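Local coordinates for effector protein HopAB2 (Pseudomonas syringae pv. tomato, PDB 3HGL) that is recognised through this Pto-interaction region by the tomato resistance protein Pto, triggering host immunity, and suppresses plant cell death in susceptible hosts, at residues A21-S24 with H25-N28; L30-M34 with N35-V39; R72-L75 with R76-V79. All coordinates share one frame; numbering follows the deposited sequence.

Contact 1 of 3, residues A21-S24 with H25-N28; sequences ADIS and HTRN
Between Asp22 and Thr26 the backbone closes the first turn of helix 23-35: Thr26 N donates to Asp22 O over 3.0 Å in the carbonyl plane, His25 N gives the same oxygen a weak, strongly bent bond, and Arg27 N continues the pattern to Ile23 O at 2.9 Å. Asp22 O lies obliquely to the His25 ring and 3.2 Å from His25 CB. The Asp22 side chain crosses that of His25 at about a right angle, with Asp22 OD2 3.5 Å from His25 CB and the carboxylate and ring planes 37° apart.

Asp22 is the N-cap residue. Its CG stands opposite the backbone N (chi1 167°), which folds the carboxylate back over the start of the helix. There OD1 is gripped twice by Ser24. Ser24 N reaches it over 3.1 Å from well above the carboxylate plane, whereas Ser24 OG, at 2.7 Å, donates on the syn side. The hydroxyl can do so because its chi1 of 68° places OG between the backbone N and carbonyl carbon, next to the cap. Two donors on one oxygen probably restrict the rotation of the carboxylate, and its negative charge at this end of the helix would probably interact favourably with the helix dipole.

On the inner side of the turn, Thr26 OG1 sits 3.6 Å from Ile23 CA. Its polar partner is Glu45, whose OE2 also bonds His25 ND1, so one carboxylate from helix 43-52 ties two successive residues of this turn. Arg27 CG packs 3.2 Å from Ile23 O, and the Arg27 side chain also packs on Leu75, Arg76 and Val79 of helix 66-80.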
ATOM      1  N   ALA A  21      -3.251   0.499  11.352  1.00 32.08           N
ATOM      2  CA  ALA A  21      -2.563  -0.559  10.617  1.00 31.71           C
ATOM      3  C   ALA A  21      -1.093  -0.597  11.016  1.00 31.58           C
ATOM      4  O   ALA A  21      -0.518   0.422  11.399  1.00 32.00           O
ATOM      5  CB  ALA A  21      -2.691  -0.322   9.111  1.00 31.63           C
ATOM      6  N   ASP A  22      -0.490  -1.779  10.949  1.00 30.48           N
ATOM      7  CA  ASP A  22       0.928  -1.937  11.262  1.00 29.04           C
ATOM      8  C   ASP A  22       1.649  -1.740   9.925  1.00 28.16           C
ATOM      9  O   ASP A  22       1.767  -2.676   9.130  1.00 26.11           O
ATOM     10  CB  ASP A  22       1.182  -3.343  11.817  1.00 30.14           C
ATOM     11  CG  ASP A  22       2.657  -3.700  11.868  1.00 31.72           C
ATOM     12  OD1 ASP A  22       3.506  -2.789  11.772  1.00 30.52           O
ATOM     13  OD2 ASP A  22       2.968  -4.903  12.020  1.00 35.62           O
ATOM     14  N   ILE A  23       2.124  -0.524   9.670  1.00 27.02           N
ATOM     15  CA  ILE A  23       2.765  -0.254   8.390  1.00 27.00           C
ATOM     16  C   ILE A  23       4.022  -1.052   8.074  1.00 26.14           C
ATOM     17  O   ILE A  23       4.428  -1.119   6.911  1.00 24.28           O
ATOM     18  CB  ILE A  23       3.025   1.266   8.184  1.00 29.91           C
ATOM     19  CG1 ILE A  23       3.836   1.843   9.340  1.00 31.25           C
ATOM     20  CG2 ILE A  23       1.695   1.997   8.056  1.00 30.14           C
ATOM     21  CD1 ILE A  23       4.292   3.275   9.082  1.00 33.25           C
ATOM     22  N   SER A  24       4.645  -1.662   9.081  1.00 26.08           N
ATOM     23  CA  SER A  24       5.824  -2.482   8.802  1.00 26.47           C
ATOM     24  C   SER A  24       5.273  -3.717   8.081  1.00 25.06           C
ATOM     25  O   SER A  24       5.879  -4.229   7.141  1.00 26.00           O
ATOM     26  CB  SER A  24       6.562  -2.882  10.097  1.00 26.09           C
ATOM     27  OG  SER A  24       5.805  -3.782  10.898  1.00 27.43           O
ATOM     28  N   HIS A  25       4.103  -4.172   8.518  1.00 25.81           N
ATOM     29  CA  HIS A  25       3.451  -5.320   7.891  1.00 24.34           C
ATOM     30  C   HIS A  25       2.935  -4.916   6.506  1.00 23.40           C
ATOM     31  O   HIS A  25       3.011  -5.685   5.551  1.00 22.25           O
ATOM     32  CB  HIS A  25       2.288  -5.821   8.762  1.00 23.83           C
ATOM     33  CG  HIS A  25       1.459  -6.893   8.115  1.00 25.21           C
ATOM     34  ND1 HIS A  25       0.368  -6.615   7.320  1.00 24.92           N
ATOM     35  CD2 HIS A  25       1.579  -8.242   8.128  1.00 25.65           C
ATOM     36  CE1 HIS A  25      -0.150  -7.743   6.870  1.00 25.02           C
ATOM     37  NE2 HIS A  25       0.567  -8.747   7.345  1.00 26.38           N
ATOM     38  N   THR A  26       2.422  -3.696   6.395  1.00 24.05           N
ATOM     39  CA  THR A  26       1.909  -3.233   5.111  1.00 23.55           C
ATOM     40  C   THR A  26       3.042  -3.194   4.088  1.00 23.16           C
ATOM     41  O   THR A  26       2.838  -3.529   2.925  1.00 21.54           O
ATOM     42  CB  THR A  26       1.264  -1.840   5.232  1.00 23.99           C
ATOM     43  OG1 THR A  26       0.341  -1.850   6.325  1.00 24.00           O
ATOM     44  CG2 THR A  26       0.508  -1.484   3.946  1.00 22.13           C
ATOM     45  N   ARG A  27       4.237  -2.791   4.518  1.00 23.21           N
ATOM     46  CA  ARG A  27       5.376  -2.748   3.602  1.00 23.77           C
ATOM     47  C   ARG A  27       5.656  -4.143   3.049  1.00 23.99           C
ATOM     48  O   ARG A  27       5.921  -4.303   1.857  1.00 23.18           O
ATOM     49  CB  ARG A  27       6.642  -2.237   4.302  1.00 24.60           C
ATOM     50  CG  ARG A  27       6.636  -0.761   4.674  1.00 27.92           C
ATOM     51  CD  ARG A  27       8.039  -0.330   5.130  1.00 26.81           C
ATOM     52  NE  ARG A  27       9.010  -0.466   4.049  1.00 28.65           N
ATOM     53  CZ  ARG A  27      10.313  -0.660   4.234  1.00 31.15           C
ATOM     54  NH1 ARG A  27      10.803  -0.745   5.460  1.00 30.77           N
ATOM     55  NH2 ARG A  27      11.131  -0.772   3.193  1.00 31.26           N
ATOM     56  N   ASN A  28       5.614  -5.152   3.916  1.00 26.12           N
ATOM     57  CA  ASN A  28       5.863  -6.531   3.485  1.00 27.35           C
ATOM     58  C   ASN A  28       4.841  -6.993   2.470  1.00 27.63           C
ATOM     59  O   ASN A  28       5.188  -7.607   1.458  1.00 26.40           O
ATOM     60  CB  ASN A  28       5.810  -7.506   4.659  1.00 31.67           C
ATOM     61  CG  ASN A  28       6.884  -7.254   5.675  1.00 33.45           C
ATOM     62  OD1 ASN A  28       7.955  -6.753   5.348  1.00 34.76           O
ATOM     63  ND2 ASN A  28       6.613  -7.618   6.927  1.00 36.34           N
TER

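Contact 2 of 3, residues L30-M34 with N35-V39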
ATOM      1  N   LEU A  30       2.862  -5.116   0.549  1.00 23.92           N
ATOM      2  CA  LEU A  30       2.953  -4.341  -0.683  1.00 23.14           C
ATOM      3  C   LEU A  30       4.101  -4.882  -1.526  1.00 23.73           C
ATOM      4  O   LEU A  30       3.995  -4.963  -2.748  1.00 22.48           O
ATOM      5  CB  LEU A  30       3.171  -2.849  -0.384  1.00 22.18           C
ATOM      6  CG  LEU A  30       3.315  -1.908  -1.600  1.00 23.52           C
ATOM      7  CD1 LEU A  30       2.092  -2.039  -2.505  1.00 24.12           C
ATOM      8  CD2 LEU A  30       3.495  -0.450  -1.119  1.00 23.20           C
ATOM      9  N   ARG A  31       5.197  -5.256  -0.867  1.00 23.86           N
ATOM     10  CA  ARG A  31       6.352  -5.809  -1.572  1.00 24.61           C
ATOM     11  C   ARG A  31       5.935  -7.112  -2.263  1.00 23.94           C
ATOM     12  O   ARG A  31       6.270  -7.340  -3.427  1.00 24.89           O
ATOM     13  CB  ARG A  31       7.513  -6.070  -0.598  1.00 24.50           C
ATOM     14  CG  ARG A  31       8.715  -6.758  -1.251  1.00 26.19           C
ATOM     15  CD  ARG A  31       9.895  -6.911  -0.286  1.00 28.48           C
ATOM     16  NE  ARG A  31      10.309  -5.619   0.253  1.00 27.41           N
ATOM     17  CZ  ARG A  31      10.051  -5.205   1.489  1.00 25.28           C
ATOM     18  NH1 ARG A  31       9.388  -5.989   2.333  1.00 27.90           N
ATOM     19  NH2 ARG A  31      10.423  -3.992   1.873  1.00 25.48           N
ATOM     20  N   ASN A  32       5.205  -7.962  -1.543  1.00 24.54           N
ATOM     21  CA  ASN A  32       4.714  -9.226  -2.107  1.00 26.66           C
ATOM     22  C   ASN A  32       3.809  -8.960  -3.307  1.00 26.22           C
ATOM     23  O   ASN A  32       3.960  -9.580  -4.364  1.00 26.90           O
ATOM     24  CB  ASN A  32       3.899 -10.002  -1.071  1.00 28.30           C
ATOM     25  CG  ASN A  32       4.764 -10.770  -0.098  1.00 31.47           C
ATOM     26  OD1 ASN A  32       5.978 -10.594  -0.046  1.00 29.02           O
ATOM     27  ND2 ASN A  32       4.133 -11.633   0.687  1.00 34.50           N
ATOM     28  N   ALA A  33       2.863  -8.042  -3.136  1.00 26.09           N
ATOM     29  CA  ALA A  33       1.926  -7.716  -4.207  1.00 25.17           C
ATOM     30  C   ALA A  33       2.643  -7.237  -5.458  1.00 27.31           C
ATOM     31  O   ALA A  33       2.339  -7.683  -6.567  1.00 24.48           O
ATOM     32  CB  ALA A  33       0.939  -6.652  -3.737  1.00 24.67           C
HETATM   33  N   MSE A  34       3.598  -6.325  -5.278  1.00 24.96           N
HETATM   34  CA  MSE A  34       4.338  -5.793  -6.411  1.00 27.88           C
HETATM   35  C   MSE A  34       5.235  -6.821  -7.093  1.00 28.85           C
HETATM   36  O   MSE A  34       5.665  -6.609  -8.224  1.00 30.90           O
HETATM   37  CB  MSE A  34       5.136  -4.556  -5.987  1.00 27.12           C
HETATM   38  CG  MSE A  34       4.209  -3.373  -5.693  1.00 27.84           C
HETATM   39 SE   MSE A  34       5.046  -1.802  -4.951  1.00 35.16          SE
HETATM   40  CE  MSE A  34       5.791  -1.087  -6.587  1.00 25.24           C
ATOM     41  N   ASN A  35       5.515  -7.926  -6.406  1.00 28.92           N
ATOM     42  CA  ASN A  35       6.323  -8.993  -6.992  1.00 29.97           C
ATOM     43  C   ASN A  35       5.412 -10.054  -7.605  1.00 31.03           C
ATOM     44  O   ASN A  35       5.879 -11.008  -8.231  1.00 30.14           O
ATOM     45  CB  ASN A  35       7.221  -9.663  -5.943  1.00 31.66           C
ATOM     46  CG  ASN A  35       8.462  -8.853  -5.633  1.00 32.85           C
ATOM     47  OD1 ASN A  35       9.004  -8.177  -6.504  1.00 34.42           O
ATOM     48  ND2 ASN A  35       8.930  -8.932  -4.392  1.00 34.39           N
ATOM     49  N   GLY A  36       4.106  -9.881  -7.420  1.00 28.90           N
ATOM     50  CA  GLY A  36       3.168 -10.847  -7.946  1.00 29.03           C
ATOM     51  C   GLY A  36       3.089 -12.085  -7.071  1.00 31.79           C
ATOM     52  O   GLY A  36       2.649 -13.143  -7.530  1.00 31.45           O
ATOM     53  N   ASP A  37       3.533 -11.968  -5.820  1.00 29.09           N
ATOM     54  CA  ASP A  37       3.464 -13.088  -4.887  1.00 31.32           C
ATOM     55  C   ASP A  37       2.061 -13.108  -4.298  1.00 31.48           C
ATOM     56  O   ASP A  37       1.363 -12.092  -4.307  1.00 29.82           O
ATOM     57  CB  ASP A  37       4.461 -12.925  -3.729  1.00 33.95           C
ATOM     58  CG  ASP A  37       5.911 -12.925  -4.183  1.00 37.27           C
ATOM     59  OD1 ASP A  37       6.261 -13.692  -5.100  1.00 36.87           O
ATOM     60  OD2 ASP A  37       6.712 -12.165  -3.600  1.00 42.19           O
ATOM     61  N   ALA A  38       1.640 -14.261  -3.789  1.00 32.13           N
ATOM     62  CA  ALA A  38       0.327 -14.354  -3.165  1.00 31.69           C
ATOM     63  C   ALA A  38       0.402 -13.403  -1.976  1.00 32.01           C
ATOM     64  O   ALA A  38       1.468 -13.253  -1.371  1.00 31.15           O
ATOM     65  CB  ALA A  38       0.068 -15.778  -2.685  1.00 34.05           C
ATOM     66  N   VAL A  39      -0.712 -12.756  -1.653  1.00 30.82           N
ATOM     67  CA  VAL A  39      -0.753 -11.812  -0.542  1.00 32.66           C
ATOM     68  C   VAL A  39      -1.904 -12.089   0.418  1.00 31.71           C
ATOM     69  O   VAL A  39      -2.841 -12.817   0.094  1.00 31.58           O
ATOM     70  CB  VAL A  39      -0.908 -10.365  -1.059  1.00 33.01           C
ATOM     71  CG1 VAL A  39       0.286  -9.991  -1.912  1.00 34.71           C
ATOM     72  CG2 VAL A  39      -2.205 -10.239  -1.866  1.00 35.03           C
TER
HETATM   73  O   HOH W   1       8.090 -10.501  -2.113  1.00 41.83           O
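With CG opposite the carbonyl carbon in each, Asn32 (chi1 -81°), Asn35 and Asp37 direct their polar ends to one water on the outer side of the helix end. This water donates to Asn32 OD1 at 3.0 Å and to Asp37 OD2 at 2.6 Å, and accepts from Asn35 ND2 at 2.9 Å. Asn32 and Asp37 cross at about a right angle, amide and carboxylate planes 85° apart, and Asn32 OD1 and Asp37 OD2 remain 4.0 Å from each other; the water joins them by donating to both.

The backbone beneath forms a Schellman motif that ends helix 23-35. Gly36 leaves the helical region with a positive phi of 79°, and Asp37 N turns back to Asn32 O over 2.8 Å. Asn35 N reaches that same oxygen from the opposite face of its carbonyl plane, while Gly36 N bonds Ala33 O.

Asn35 also lies alongside Arg31, the two side chains pointing the same way, with Arg31 CG 3.8 Å from Asn35 ND2. Beyond the turn, Val39 folds back on the last helical turn and lies against Asn32 CB. Its CG1 also meets the methyl of Ala33, Val39 CG1 to Ala33 CB being 3.9 Å. On the other side of the helix, Leu30 and Met34, a selenomethionine, face helix 66-80.

Chemically, the helix end is closed on two levels, two main-chain amides gripping Asn32 O from opposite faces and a water linking three side chains; by bonding three side chains within six residues, the water probably helps hold their rotations.

Contact 3 of 3, residues R72-L75 with R76-V79; sequences RGAL and RRAV
Arg76 N donates to Arg72 O, Arg77 N to Gly73 O, Ala78 N to Ala74 O and Val79 N to Leu75 O, at 2.9 to 3.1 Å, with the Arg77 bond nearly straight (169°). The hydrogen bonds between the two halves of this helical stretch are thus all main chain.

Flat-group packing centres on Gly73, where two guanidinium groups lie over the backbone. The Arg77 chain starts with CG beside its own N and bends at chi3 (-70°), curling back over the preceding turn. This puts the guanidinium face over Gly73 O, which stands 3.3 Å above the plane at its centre, and over Ala74 N, with Arg77 NH2 3.5 Å from Gly73 C. Gly73 O thus takes a nearly straight bond from Arg77 N while the guanidinium of the same residue meets it through its face instead of its N-H groups. With no CB on Gly73, this guanidinium probably settles closer than it otherwise would. Arg76 takes a different course at chi1, its CG lying across from the backbone N, and then bends at chi3; one face of its guanidinium passes over Gly73 CA, which is 3.8 Å from Arg76 NH2.

The aliphatic groups touch carbonyl oxygens of the preceding turn. Val79 CG2 meets Leu75 O at 3.3 Å, and Ala78 CB meets Ala74 O at the same distance.

Ala74, Leu75 and Ala78 pack on Val13 of helix 5-18, and Ala74 also touches Asn10 there. The stretch is a regular alpha-helix with Ala74, Leu75 and Ala78 on its inner side, one element of the five-helix Pto-interaction domain.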
ATOM      1  N   ARG A  72       5.315   2.767  -1.959  1.00 26.73           N
ATOM      2  CA  ARG A  72       6.426   1.971  -1.443  1.00 27.01           C
ATOM      3  C   ARG A  72       7.452   2.885  -0.779  1.00 27.57           C
ATOM      4  O   ARG A  72       7.949   2.590   0.309  1.00 26.29           O
ATOM      5  CB  ARG A  72       7.091   1.194  -2.581  1.00 29.06           C
ATOM      6  CG  ARG A  72       8.336   0.410  -2.171  1.00 32.53           C
ATOM      7  CD  ARG A  72       8.925  -0.324  -3.372  1.00 34.97           C
ATOM      8  NE  ARG A  72       9.415   0.602  -4.392  1.00 37.51           N
ATOM      9  CZ  ARG A  72       9.680   0.258  -5.650  1.00 39.43           C
ATOM     10  NH1 ARG A  72       9.496  -0.992  -6.047  1.00 38.47           N
ATOM     11  NH2 ARG A  72      10.139   1.160  -6.509  1.00 39.68           N
ATOM     12  N   GLY A  73       7.764   3.998  -1.441  1.00 28.25           N
ATOM     13  CA  GLY A  73       8.723   4.943  -0.895  1.00 29.40           C
ATOM     14  C   GLY A  73       8.207   5.652   0.345  1.00 28.83           C
ATOM     15  O   GLY A  73       8.936   5.815   1.322  1.00 28.57           O
ATOM     16  N   ALA A  74       6.947   6.076   0.306  1.00 29.99           N
ATOM     17  CA  ALA A  74       6.333   6.767   1.434  1.00 28.59           C
ATOM     18  C   ALA A  74       6.278   5.863   2.664  1.00 29.05           C
ATOM     19  O   ALA A  74       6.496   6.323   3.788  1.00 28.73           O
ATOM     20  CB  ALA A  74       4.926   7.228   1.062  1.00 30.07           C
ATOM     21  N   LEU A  75       5.975   4.583   2.463  1.00 26.57           N
ATOM     22  CA  LEU A  75       5.908   3.651   3.588  1.00 27.69           C
ATOM     23  C   LEU A  75       7.287   3.424   4.199  1.00 27.79           C
ATOM     24  O   LEU A  75       7.433   3.376   5.421  1.00 28.77           O
ATOM     25  CB  LEU A  75       5.323   2.307   3.143  1.00 26.27           C
ATOM     26  CG  LEU A  75       3.810   2.268   2.902  1.00 27.45           C
ATOM     27  CD1 LEU A  75       3.421   0.917   2.313  1.00 26.15           C
ATOM     28  CD2 LEU A  75       3.075   2.516   4.213  1.00 26.24           C
ATOM     29  N   ARG A  76       8.293   3.284   3.343  1.00 29.26           N
ATOM     30  CA  ARG A  76       9.657   3.061   3.810  1.00 32.15           C
ATOM     31  C   ARG A  76      10.117   4.228   4.675  1.00 34.04           C
ATOM     32  O   ARG A  76      10.660   4.027   5.765  1.00 34.12           O
ATOM     33  CB  ARG A  76      10.614   2.886   2.628  1.00 33.98           C
ATOM     34  CG  ARG A  76      12.064   2.643   3.049  1.00 36.87           C
ATOM     35  CD  ARG A  76      12.991   2.414   1.860  1.00 39.56           C
ATOM     36  NE  ARG A  76      13.037   3.565   0.963  1.00 42.93           N
ATOM     37  CZ  ARG A  76      12.470   3.600  -0.238  1.00 44.63           C
ATOM     38  NH1 ARG A  76      11.811   2.541  -0.696  1.00 45.27           N
ATOM     39  NH2 ARG A  76      12.556   4.696  -0.980  1.00 45.30           N
ATOM     40  N   ARG A  77       9.907   5.447   4.187  1.00 33.84           N
ATOM     41  CA  ARG A  77      10.308   6.625   4.947  1.00 37.06           C
ATOM     42  C   ARG A  77       9.499   6.750   6.236  1.00 37.47           C
ATOM     43  O   ARG A  77      10.040   7.128   7.272  1.00 36.93           O
ATOM     44  CB  ARG A  77      10.148   7.893   4.102  1.00 39.13           C
ATOM     45  CG  ARG A  77      11.214   8.066   3.024  1.00 40.11           C
ATOM     46  CD  ARG A  77      11.084   9.427   2.337  1.00 43.51           C
ATOM     47  NE  ARG A  77       9.889   9.519   1.502  1.00 43.95           N
ATOM     48  CZ  ARG A  77       9.751   8.918   0.324  1.00 44.33           C
ATOM     49  NH1 ARG A  77      10.738   8.176  -0.166  1.00 42.94           N
ATOM     50  NH2 ARG A  77       8.623   9.053  -0.363  1.00 43.57           N
ATOM     51  N   ALA A  78       8.211   6.416   6.179  1.00 35.98           N
ATOM     52  CA  ALA A  78       7.359   6.502   7.363  1.00 37.66           C
ATOM     53  C   ALA A  78       7.854   5.590   8.486  1.00 39.22           C
ATOM     54  O   ALA A  78       7.938   6.004   9.644  1.00 38.21           O
ATOM     55  CB  ALA A  78       5.921   6.152   7.003  1.00 36.14           C
ATOM     56  N   VAL A  79       8.169   4.346   8.141  1.00 41.45           N
ATOM     57  CA  VAL A  79       8.653   3.380   9.122  1.00 44.92           C
ATOM     58  C   VAL A  79       9.957   3.861   9.744  1.00 48.07           C
ATOM     59  O   VAL A  79      10.155   3.749  10.952  1.00 49.10           O
ATOM     60  CB  VAL A  79       8.891   1.995   8.478  1.00 44.52           C
ATOM     61  CG1 VAL A  79       9.565   1.058   9.475  1.00 44.61           C
ATOM     62  CG2 VAL A  79       7.565   1.405   8.016  1.00 43.55           C
TER

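In the fold
The three contacts follow one another along the chain. Contacts 1 and 2 start and finish helix 23-35, their centres about 13 Å apart, one at the N-cap and the other at the Schellman turn leading into the loop before helix 43-52. Contact 3 belongs to helix 66-80, about 10 Å from contact 1 and about 16 Å from contact 2, centre to centre. The two helices pack along their lengths: Ile23 CD1 lies 3.9 Å from Ala78 CB, Leu30 CD2 lies 3.7 Å from Leu75 CD1, and Met34 CE lies 3.7 Å from Arg72 NH1. The second and last helices of this small Pto-recognition domain are thereby joined.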